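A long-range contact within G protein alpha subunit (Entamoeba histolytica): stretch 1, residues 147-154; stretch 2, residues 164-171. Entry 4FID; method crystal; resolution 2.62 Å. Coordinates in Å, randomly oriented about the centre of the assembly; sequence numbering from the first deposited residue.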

# COMPACT_ATOMS: atom_id res chain seq x y z
N LYS A 147 7.53 -6.53 -4.73
CA LYS A 147 8.22 -6.78 -3.48
C LYS A 147 9.50 -5.96 -3.41
O LYS A 147 10.49 -6.29 -4.07
CB LYS A 147 8.59 -8.26 -3.37
CG LYS A 147 7.42 -9.20 -3.36
CD LYS A 147 7.91 -10.64 -3.38
CE LYS A 147 6.76 -11.63 -3.49
NZ LYS A 147 7.25 -13.01 -3.73
N THR A 148 9.51 -4.89 -2.62
CA THR A 148 10.74 -4.12 -2.46
C THR A 148 11.60 -4.70 -1.33
O THR A 148 11.47 -4.30 -0.17
CB THR A 148 10.50 -2.59 -2.27
OG1 THR A 148 10.09 -2.29 -0.93
CG2 THR A 148 9.46 -2.07 -3.27
N THR A 149 12.45 -5.67 -1.67
CA THR A 149 13.46 -6.12 -0.72
C THR A 149 14.28 -4.88 -0.47
O THR A 149 14.68 -4.18 -1.40
CB THR A 149 14.31 -7.29 -1.25
OG1 THR A 149 15.06 -6.87 -2.40
CG2 THR A 149 13.41 -8.47 -1.63
N GLY A 150 14.53 -4.61 0.81
CA GLY A 150 14.49 -3.24 1.26
C GLY A 150 15.69 -2.38 1.53
O GLY A 150 16.28 -2.43 2.61
N ILE A 151 16.03 -1.55 0.56
CA ILE A 151 16.73 -0.32 0.86
C ILE A 151 16.76 0.59 -0.36
O ILE A 151 17.57 0.43 -1.25
CB ILE A 151 18.12 -0.54 1.50
CG1 ILE A 151 18.54 0.71 2.26
CG2 ILE A 151 19.17 -0.97 0.46
CD1 ILE A 151 17.54 1.10 3.31
N HIS A 152 15.83 1.53 -0.40
CA HIS A 152 15.72 2.44 -1.53
C HIS A 152 15.89 3.87 -1.08
O HIS A 152 15.23 4.32 -0.14
CB HIS A 152 14.35 2.29 -2.20
CG HIS A 152 14.11 0.94 -2.80
ND1 HIS A 152 14.28 0.69 -4.15
CD2 HIS A 152 13.71 -0.23 -2.25
CE1 HIS A 152 14.00 -0.58 -4.39
NE2 HIS A 152 13.65 -1.16 -3.26
N GLU A 153 16.79 4.59 -1.74
CA GLU A 153 17.03 5.99 -1.44
C GLU A 153 16.65 6.82 -2.63
O GLU A 153 16.74 6.36 -3.77
CB GLU A 153 18.51 6.23 -1.11
CG GLU A 153 19.01 5.44 0.10
CD GLU A 153 20.38 5.90 0.61
OE1 GLU A 153 21.37 5.21 0.34
OE2 GLU A 153 20.46 6.94 1.30
N TYR A 154 16.18 8.04 -2.38
CA TYR A 154 16.23 9.08 -3.40
C TYR A 154 15.92 10.48 -2.90
O TYR A 154 15.49 10.67 -1.77
CB TYR A 154 15.42 8.77 -4.67
CG TYR A 154 14.12 8.02 -4.48
CD1 TYR A 154 12.98 8.66 -4.03
CD2 TYR A 154 14.03 6.67 -4.83
CE1 TYR A 154 11.79 7.97 -3.89
CE2 TYR A 154 12.86 5.98 -4.69
CZ TYR A 154 11.75 6.62 -4.23
OH TYR A 154 10.59 5.89 -4.10
N HIS A 164 15.50 14.00 1.25
CA HIS A 164 16.11 12.71 0.96
C HIS A 164 15.26 11.62 1.61
O HIS A 164 14.95 11.68 2.81
CB HIS A 164 17.55 12.66 1.45
CG HIS A 164 18.23 11.36 1.19
ND1 HIS A 164 18.71 11.02 -0.06
CD2 HIS A 164 18.53 10.33 2.01
CE1 HIS A 164 19.27 9.82 0.01
NE2 HIS A 164 19.17 9.38 1.25
N LEU A 165 14.86 10.65 0.81
CA LEU A 165 13.87 9.67 1.24
C LEU A 165 14.59 8.33 1.37
O LEU A 165 15.25 7.89 0.42
CB LEU A 165 12.73 9.60 0.20
CG LEU A 165 11.39 8.89 0.46
CD1 LEU A 165 11.56 7.39 0.46
CD2 LEU A 165 10.76 9.32 1.78
N ILE A 166 14.49 7.71 2.55
CA ILE A 166 15.05 6.38 2.78
C ILE A 166 13.92 5.40 2.99
O ILE A 166 13.23 5.47 4.00
CB ILE A 166 15.94 6.34 4.02
CG1 ILE A 166 17.04 7.41 3.91
CG2 ILE A 166 16.49 4.89 4.26
CD1 ILE A 166 17.73 7.71 5.21
N ASP A 167 13.74 4.49 2.03
CA ASP A 167 12.65 3.50 2.09
C ASP A 167 13.20 2.16 2.61
O ASP A 167 13.91 1.45 1.90
CB ASP A 167 12.01 3.34 0.71
CG ASP A 167 10.94 2.27 0.66
OD1 ASP A 167 10.49 1.97 -0.46
OD2 ASP A 167 10.54 1.72 1.71
N VAL A 168 12.88 1.84 3.86
CA VAL A 168 13.42 0.63 4.48
C VAL A 168 12.46 -0.55 4.33
O VAL A 168 11.38 -0.53 4.90
CB VAL A 168 13.71 0.82 5.98
CG1 VAL A 168 14.43 -0.38 6.52
CG2 VAL A 168 14.52 2.08 6.22
N GLY A 169 12.85 -1.56 3.57
CA GLY A 169 12.01 -2.74 3.39
C GLY A 169 12.57 -3.95 4.14
O GLY A 169 13.06 -3.81 5.27
N GLY A 170 12.49 -5.13 3.52
CA GLY A 170 13.06 -6.35 4.07
C GLY A 170 12.36 -6.95 5.28
O GLY A 170 11.38 -6.41 5.79
N GLN A 171 12.89 -8.08 5.75
CA GLN A 171 12.34 -8.75 6.92
C GLN A 171 12.53 -7.87 8.14
O GLN A 171 13.43 -7.04 8.17
CB GLN A 171 13.06 -10.08 7.17
CG GLN A 171 12.90 -11.12 6.08
CD GLN A 171 13.14 -12.52 6.59
OE1 GLN A 171 14.26 -12.89 6.94
NE2 GLN A 171 12.08 -13.32 6.64

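Two antiparallel strands, 152-154 and 164-167, pair through their backbones. His152 N donates to Asp167 O at 3.0 Å, and Asp167 N returns a bond to His152 O at 2.6 Å. Tyr154 N to Leu165 O (3.0 Å) and Leu165 N to Tyr154 O (2.7 Å) repeat the pattern.

Side chains alternate between the two faces. His152, Tyr154, Leu165 and Asp167 share one; Glu153 and Ile166 share the other. Glu153, with chi1 m and chi2 t, is extended. His164 has chi1 t, and its ring end comes nearer the partner strand than its CB direction suggests. The two meet at the ring edge, where His164 NE2 donates to Glu153 OE2 at 2.8 Å.

Ile151 points away at CB, but chi1 t and chi2 p bring CD1 back to 4.0 Å from Ile166 CG2 and 4.3 Å from Val168 CG2. This makes a small apolar cluster. On the other face, Tyr154 has chi1 p, and its CD1 lies 4.3 Å from Leu165 CB. Asp167 is buried with chi1 t; its OD2 is hydrogen-bonded elsewhere in the structure.

Beyond the strands the backbones close in: Gly150 CA is 3.3 Å from Gly169 N. A CB on Gly150 would clash with Gly169 CA, and one on Gly169 with Thr148 O. Gly170 has positive phi, which favours glycine.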